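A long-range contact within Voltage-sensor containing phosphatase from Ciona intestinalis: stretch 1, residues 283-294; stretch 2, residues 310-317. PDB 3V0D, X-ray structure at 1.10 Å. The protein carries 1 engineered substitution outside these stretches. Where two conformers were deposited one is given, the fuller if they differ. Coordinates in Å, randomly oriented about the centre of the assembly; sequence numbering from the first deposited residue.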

ATOM      1  N   ARG A 283       8.152  15.862  -5.684  1.00 20.75           N
ATOM      2  CA  ARG A 283       7.305  14.685  -5.816  1.00 20.07           C
ATOM      3  C   ARG A 283       7.985  13.466  -5.216  1.00 20.16           C
ATOM      4  O   ARG A 283       9.201  13.316  -5.311  1.00 22.52           O
ATOM      5  CB  ARG A 283       6.979  14.433  -7.279  1.00 21.99           C
ATOM      6  CG  ARG A 283       6.299  15.585  -7.976  1.00 23.32           C
ATOM      7  CD  ARG A 283       6.017  15.264  -9.433  1.00 26.30           C
ATOM      8  NE  ARG A 283       5.477  16.442 -10.102  1.00 29.51           N
ATOM      9  CZ  ARG A 283       5.059  16.491 -11.365  1.00 31.69           C
ATOM     10  NH1 ARG A 283       5.105  15.410 -12.139  1.00 35.48           N
ATOM     11  NH2 ARG A 283       4.595  17.637 -11.857  1.00 33.42           N
ATOM     12  N   GLY A 284       7.200  12.606  -4.575  1.00 19.73           N
ATOM     13  CA  GLY A 284       7.686  11.334  -4.050  1.00 19.33           C
ATOM     14  C   GLY A 284       7.215  10.208  -4.944  1.00 18.50           C
ATOM     15  O   GLY A 284       7.296  10.305  -6.170  1.00 20.96           O
ATOM     16  N   TYR A 285       6.683   9.159  -4.345  1.00 17.44           N
ATOM     17  CA  TYR A 285       6.017   8.120  -5.106  1.00 17.10           C
ATOM     18  C   TYR A 285       4.751   8.685  -5.729  1.00 16.39           C
ATOM     19  O   TYR A 285       4.213   9.718  -5.312  1.00 16.47           O
ATOM     20  CB  TYR A 285       5.607   6.987  -4.172  1.00 17.81           C
ATOM     21  CG  TYR A 285       6.695   6.286  -3.412  1.00 18.37           C
ATOM     22  CD1 TYR A 285       7.917   5.993  -4.010  1.00 20.43           C
ATOM     23  CD2 TYR A 285       6.461   5.864  -2.113  1.00 20.60           C
ATOM     24  CE1 TYR A 285       8.907   5.270  -3.300  1.00 21.96           C
ATOM     25  CE2 TYR A 285       7.401   5.156  -1.411  1.00 22.24           C
ATOM     26  CZ  TYR A 285       8.631   4.870  -2.001  1.00 22.12           C
ATOM     27  OH  TYR A 285       9.566   4.152  -1.291  1.00 26.29           O
ATOM     28  N   ASP A 286       4.253   7.961  -6.722  1.00 17.05           N
ATOM     29  CA  ASP A 286       2.957   8.262  -7.330  1.00 17.17           C
ATOM     30  C   ASP A 286       2.936   9.598  -8.063  1.00 17.57           C
ATOM     31  O   ASP A 286       1.866  10.168  -8.301  1.00 18.21           O
ATOM     32  CB  ASP A 286       1.805   8.144  -6.323  1.00 17.30           C
ATOM     33  CG  ASP A 286       0.546   7.598  -6.963  1.00 18.63           C
ATOM     34  OD1 ASP A 286       0.525   6.380  -7.289  1.00 18.54           O
ATOM     35  OD2 ASP A 286      -0.416   8.365  -7.099  1.00 22.86           O
ATOM     36  N   ASN A 287       4.115  10.075  -8.454  1.00 17.94           N
ATOM     37  CA  ASN A 287       4.235  11.291  -9.229  1.00 18.77           C
ATOM     38  C   ASN A 287       3.516  12.484  -8.625  1.00 17.73           C
ATOM     39  O   ASN A 287       2.978  13.324  -9.345  1.00 19.53           O
ATOM     40  CB  ASN A 287       3.776  11.044 -10.675  1.00 20.48           C
ATOM     41  CG  ASN A 287       4.262  12.112 -11.623  1.00 24.21           C
ATOM     42  OD1 ASN A 287       5.355  12.653 -11.463  1.00 25.91           O
ATOM     43  ND2 ASN A 287       3.443  12.437 -12.602  1.00 28.16           N
ATOM     44  N   CYS A 288       3.552  12.589  -7.309  1.00 16.80           N
ATOM     45  CA  CYS A 288       2.958  13.756  -6.651  1.00 16.86           C
ATOM     46  C   CYS A 288       3.610  14.006  -5.306  1.00 16.16           C
ATOM     47  O   CYS A 288       4.268  13.112  -4.751  1.00 16.46           O
ATOM     48  CB  CYS A 288       1.425  13.616  -6.527  1.00 17.21           C
ATOM     49  SG  CYS A 288       0.879  12.309  -5.413  1.00 17.42           S
ATOM     50  N   PRO A 289       3.427  15.212  -4.751  1.00 16.17           N
ATOM     51  CA  PRO A 289       3.968  15.474  -3.413  1.00 16.64           C
ATOM     52  C   PRO A 289       3.429  14.561  -2.324  1.00 15.37           C
ATOM     53  O   PRO A 289       4.229  14.050  -1.556  1.00 16.06           O
ATOM     54  CB  PRO A 289       3.614  16.941  -3.170  1.00 17.98           C
ATOM     55  CG  PRO A 289       3.642  17.539  -4.569  1.00 18.12           C
ATOM     56  CD  PRO A 289       3.007  16.464  -5.428  1.00 17.03           C
ATOM     57  N   PHE A 290       2.110  14.336  -2.227  1.00 14.77           N
ATOM     58  CA  PHE A 290       1.606  13.464  -1.167  1.00 14.38           C
ATOM     59  C   PHE A 290       0.251  12.904  -1.545  1.00 13.64           C
ATOM     60  O   PHE A 290      -0.482  13.522  -2.322  1.00 14.35           O
ATOM     61  CB  PHE A 290       1.586  14.171   0.209  1.00 15.14           C
ATOM     62  CG  PHE A 290       0.818  15.473   0.267  1.00 15.19           C
ATOM     63  CD1 PHE A 290      -0.492  15.515   0.717  1.00 15.41           C
ATOM     64  CD2 PHE A 290       1.451  16.685  -0.034  1.00 15.96           C
ATOM     65  CE1 PHE A 290      -1.198  16.722   0.817  1.00 15.92           C
ATOM     66  CE2 PHE A 290       0.759  17.876   0.034  1.00 16.46           C
ATOM     67  CZ  PHE A 290      -0.550  17.907   0.473  1.00 16.52           C
ATOM     68  N   TYR A 291      -0.049  11.719  -1.018  1.00 13.52           N
ATOM     69  CA  TYR A 291      -1.281  11.003  -1.398  1.00 13.64           C
ATOM     70  C   TYR A 291      -1.620  10.027  -0.295  1.00 13.56           C
ATOM     71  O   TYR A 291      -0.795   9.779   0.604  1.00 14.06           O
ATOM     72  CB  TYR A 291      -1.132  10.297  -2.759  1.00 13.74           C
ATOM     73  CG  TYR A 291      -0.098   9.171  -2.805  1.00 13.97           C
ATOM     74  CD1 TYR A 291      -0.509   7.827  -2.849  1.00 14.30           C
ATOM     75  CD2 TYR A 291       1.285   9.429  -2.780  1.00 13.89           C
ATOM     76  CE1 TYR A 291       0.393   6.802  -2.889  1.00 14.35           C
ATOM     77  CE2 TYR A 291       2.201   8.406  -2.812  1.00 14.81           C
ATOM     78  CZ  TYR A 291       1.753   7.078  -2.843  1.00 14.45           C
ATOM     79  OH  TYR A 291       2.716   6.096  -2.863  1.00 15.37           O
ATOM     80  N   PHE A 292      -2.806   9.416  -0.358  1.00 13.48           N
ATOM     81  CA  PHE A 292      -3.153   8.363   0.589  1.00 13.75           C
ATOM     82  C   PHE A 292      -4.360   7.591   0.080  1.00 14.05           C
ATOM     83  O   PHE A 292      -5.141   8.092  -0.729  1.00 14.41           O
ATOM     84  CB  PHE A 292      -3.414   8.919   2.017  1.00 14.66           C
ATOM     85  CG  PHE A 292      -4.470   9.960   2.080  1.00 14.82           C
ATOM     86  CD1 PHE A 292      -5.823   9.622   2.188  1.00 16.24           C
ATOM     87  CD2 PHE A 292      -4.102  11.306   2.097  1.00 15.98           C
ATOM     88  CE1 PHE A 292      -6.788  10.615   2.300  1.00 17.86           C
ATOM     89  CE2 PHE A 292      -5.065  12.301   2.226  1.00 17.26           C
ATOM     90  CZ  PHE A 292      -6.393  11.963   2.300  1.00 17.30           C
ATOM     91  N   TRP A 293      -4.546   6.403   0.658  1.00 14.07           N
ATOM     92  CA  TRP A 293      -5.732   5.573   0.464  1.00 14.12           C
ATOM     93  C   TRP A 293      -6.522   5.436   1.741  1.00 13.99           C
ATOM     94  O   TRP A 293      -5.958   5.361   2.838  1.00 14.86           O
ATOM     95  CB  TRP A 293      -5.338   4.170   0.050  1.00 14.18           C
ATOM     96  CG  TRP A 293      -4.725   4.030  -1.295  1.00 14.30           C
ATOM     97  CD1 TRP A 293      -3.430   4.281  -1.679  1.00 14.62           C
ATOM     98  CD2 TRP A 293      -5.366   3.478  -2.440  1.00 14.37           C
ATOM     99  NE1 TRP A 293      -3.234   3.916  -2.993  1.00 15.00           N
ATOM    100  CE2 TRP A 293      -4.417   3.421  -3.476  1.00 14.58           C
ATOM    101  CE3 TRP A 293      -6.666   3.008  -2.682  1.00 15.90           C
ATOM    102  CZ2 TRP A 293      -4.712   2.899  -4.728  1.00 16.08           C
ATOM    103  CZ3 TRP A 293      -6.959   2.491  -3.925  1.00 17.89           C
ATOM    104  CH2 TRP A 293      -5.980   2.439  -4.934  1.00 18.12           C
ATOM    105  N   PHE A 294      -7.832   5.296   1.607  1.00 14.14           N
ATOM    106  CA  PHE A 294      -8.677   4.878   2.710  1.00 14.56           C
ATOM    107  C   PHE A 294      -9.859   4.096   2.148  1.00 14.43           C
ATOM    108  O   PHE A 294     -10.156   4.173   0.960  1.00 15.00           O
ATOM    109  CB  PHE A 294      -9.154   6.075   3.561  1.00 15.60           C
ATOM    110  CG  PHE A 294     -10.126   6.963   2.846  1.00 15.36           C
ATOM    111  CD1 PHE A 294     -11.494   6.806   3.034  1.00 16.94           C
ATOM    112  CD2 PHE A 294      -9.697   7.916   1.927  1.00 16.53           C
ATOM    113  CE1 PHE A 294     -12.397   7.588   2.351  1.00 18.10           C
ATOM    114  CE2 PHE A 294     -10.608   8.706   1.221  1.00 16.76           C
ATOM    115  CZ  PHE A 294     -11.961   8.545   1.439  1.00 17.66           C
ATOM    116  N   GLU A 310       1.186   9.107   8.574  1.00 17.96           N
ATOM    117  CA  GLU A 310       0.089   8.344   7.971  0.70 17.24           C
ATOM    118  C   GLU A 310      -0.210   8.717   6.537  1.00 16.25           C
ATOM    119  O   GLU A 310      -1.148   8.189   5.955  1.00 16.53           O
ATOM    120  CB  GLU A 310      -1.185   8.539   8.782  0.70 17.88           C
ATOM    121  CG  GLU A 310      -1.210   7.881  10.145  0.70 20.14           C
ATOM    122  CD  GLU A 310      -2.471   8.260  10.868  0.70 22.26           C
ATOM    123  OE1 GLU A 310      -3.369   7.402  10.989  0.70 24.62           O
ATOM    124  OE2 GLU A 310      -2.587   9.431  11.284  0.70 21.55           O
ATOM    125  N   ILE A 311       0.590   9.611   5.955  1.00 16.04           N
ATOM    126  CA  ILE A 311       0.374  10.077   4.581  1.00 15.94           C
ATOM    127  C   ILE A 311       1.543   9.595   3.714  1.00 14.90           C
ATOM    128  O   ILE A 311       2.690   9.613   4.168  1.00 16.20           O
ATOM    129  CB  ILE A 311       0.269  11.622   4.559  1.00 15.67           C
ATOM    130  CG1 ILE A 311      -0.875  12.088   5.451  1.00 17.10           C
ATOM    131  CG2 ILE A 311       0.083  12.147   3.117  1.00 16.04           C
ATOM    132  CD1 ILE A 311      -0.859  13.594   5.791  1.00 18.44           C
ATOM    133  N   ASP A 312       1.249   9.159   2.488  1.00 14.75           N
ATOM    134  CA  ASP A 312       2.282   8.633   1.616  1.00 14.50           C
ATOM    135  C   ASP A 312       3.085   9.766   1.016  1.00 14.57           C
ATOM    136  O   ASP A 312       2.586  10.611   0.264  1.00 14.63           O
ATOM    137  CB  ASP A 312       1.678   7.758   0.510  1.00 14.31           C
ATOM    138  CG  ASP A 312       0.858   6.591   1.061  1.00 14.16           C
ATOM    139  OD1 ASP A 312      -0.127   6.205   0.414  1.00 14.43           O
ATOM    140  OD2 ASP A 312       1.254   6.046   2.116  1.00 16.08           O
ATOM    141  N   ASN A 313       4.378   9.707   1.354  1.00 15.04           N
ATOM    142  CA  ASN A 313       5.516  10.555   0.945  1.00 15.62           C
ATOM    143  C   ASN A 313       6.020  11.373   2.149  1.00 16.45           C
ATOM    144  O   ASN A 313       7.204  11.296   2.487  1.00 17.35           O
ATOM    145  CB  ASN A 313       5.315  11.407  -0.320  1.00 15.53           C
ATOM    146  CG  ASN A 313       5.148  10.553  -1.576  1.00 15.25           C
ATOM    147  OD1 ASN A 313       5.583   9.393  -1.629  1.00 16.26           O
ATOM    148  ND2 ASN A 313       4.570  11.152  -2.610  1.00 15.75           N
ATOM    149  N   PRO A 314       5.133  12.106   2.862  1.00 16.53           N
ATOM    150  CA  PRO A 314       5.559  12.749   4.112  1.00 17.50           C
ATOM    151  C   PRO A 314       5.940  11.721   5.182  1.00 19.08           C
ATOM    152  O   PRO A 314       6.608  12.089   6.150  1.00 20.55           O
ATOM    153  CB  PRO A 314       4.309  13.526   4.549  1.00 17.82           C
ATOM    154  CG  PRO A 314       3.549  13.784   3.273  1.00 17.15           C
ATOM    155  CD  PRO A 314       3.738  12.462   2.537  1.00 16.51           C
ATOM    156  N   HIS A 315       5.567  10.455   5.002  1.00 19.57           N
ATOM    157  CA  HIS A 315       5.960   9.393   5.934  1.00 20.61           C
ATOM    158  C   HIS A 315       7.477   9.190   5.970  1.00 20.99           C
ATOM    159  O   HIS A 315       7.982   8.642   6.952  1.00 22.93           O
ATOM    160  CB  HIS A 315       5.217   8.084   5.625  1.00 21.67           C
ATOM    161  CG  HIS A 315       5.750   7.336   4.447  1.00 20.50           C
ATOM    162  ND1 HIS A 315       5.566   7.759   3.147  1.00 19.49           N
ATOM    163  CD2 HIS A 315       6.435   6.165   4.372  1.00 21.07           C
ATOM    164  CE1 HIS A 315       6.143   6.894   2.327  1.00 20.47           C
ATOM    165  NE2 HIS A 315       6.669   5.911   3.043  1.00 22.00           N
ATOM    166  N   LYS A 316       8.206   9.637   4.946  1.00 20.42           N
ATOM    167  CA  LYS A 316       9.667   9.504   4.900  1.00 21.01           C
ATOM    168  C   LYS A 316      10.333  10.699   5.568  1.00 21.57           C
ATOM    169  O   LYS A 316      10.089  11.852   5.193  1.00 21.35           O
ATOM    170  CB  LYS A 316      10.159   9.353   3.463  1.00 22.09           C
ATOM    171  CG  LYS A 316       9.712   8.061   2.789  1.00 24.38           C
ATOM    172  CD  LYS A 316      10.532   7.818   1.518  1.00 27.59           C
ATOM    173  CE  LYS A 316      10.246   6.472   0.887  1.00 30.73           C
ATOM    174  NZ  LYS A 316      11.107   6.346  -0.320  1.00 35.47           N
ATOM    175  N   LYS A 317      11.226  10.415   6.516  1.00 22.88           N
ATOM    176  CA  LYS A 317      11.847  11.449   7.327  1.00 24.51           C
ATOM    177  C   LYS A 317      12.662  12.446   6.505  1.00 23.89           C
ATOM    178  O   LYS A 317      12.873  13.584   6.941  1.00 24.75           O
ATOM    179  CB  LYS A 317      12.680  10.818   8.451  1.00 26.13           C
ATOM    180  CG  LYS A 317      13.880  10.036   7.995  1.00 29.53           C
ATOM    181  CD  LYS A 317      14.767   9.686   9.191  1.00 34.38           C
ATOM    182  CE  LYS A 317      16.142   9.163   8.763  1.00 37.52           C
ATOM    183  NZ  LYS A 317      17.057   8.948   9.927  1.00 40.41           N
TER

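This is a mainly polar, backbone-centred contact, in which a single antiparallel bridge and the amide side chain of Asn-313 join the loop and strand of the first stretch to the irregular second stretch, with a few apolar contacts alongside.

The bridge pairs Tyr-291 with Asp-312, whose CA atoms lie 5.2 Å apart. Tyr-291 N donates to Asp-312 O at 3.1 Å, and Asp-312 N returns a bond to Tyr-291 O at 2.8 Å, so each residue uses both its backbone groups on the other. Asp-312 O also accepts a CA-H...O contact from Phe-290, with Phe-290 CA 3.3 Å from Asp-312 O.

The Tyr-291 side chain, with chi1 in the p well, lies against its bridge partner. Asp-312 CB sits over one face of the ring, 3.5 Å from its centroid and only 15° off the normal, a good CH-pi arrangement. A flat aromatic ring suits this position because it can receive a methylene on its face, while the carboxylate oxygens of Asp-312 are satisfied by hydrogen bonds elsewhere in the structure. At the edge of the same ring, Tyr-291 CE2 is 3.6 Å from Asn-313 ND2.

Asn-313 has the largest area covered by the opposing stretch, and its side chain shows why an amide fits a polypeptide backbone so well: it carries a donor and an acceptor on one short group. Its OD1 accepts from Tyr-285 N at 2.9 Å, while its ND2 donates to Tyr-285 O at 3.1 Å, almost straight at 178°, and to Pro-289 O, also at 3.1 Å. The side chain thus ties together two places in the loop. Gly-284 leaves room for it: an ideal CB there would fall 2.4 Å from Asn-313 CG, a clash.

The second stretch turns sharply here, in a type I turn from Asn-313 to Lys-316 with Lys-316 N bonded to Asn-313 O at 3.1 Å. Asn-313 N donates to His-315 ND1 at 2.9 Å, so the imidazole accepts from the first residue of the turn. From the last residue of the turn, the side chain of Lys-316, trans from chi2 to chi4, reaches Tyr-285, where Lys-316 NZ donates to Tyr-285 OH at 2.9 Å; a long, flexible chain with a charged end suits this more open margin.

The apolar part is modest. Phe-290 CB packs 3.6 Å from Pro-314 CD and 3.8 Å from Ile-311 CG2, and that same Ile-311 methyl lies at the edge of the Phe-292 ring; these buried hydrocarbon groups have no polar atoms to satisfy and fill the space by van der Waals packing.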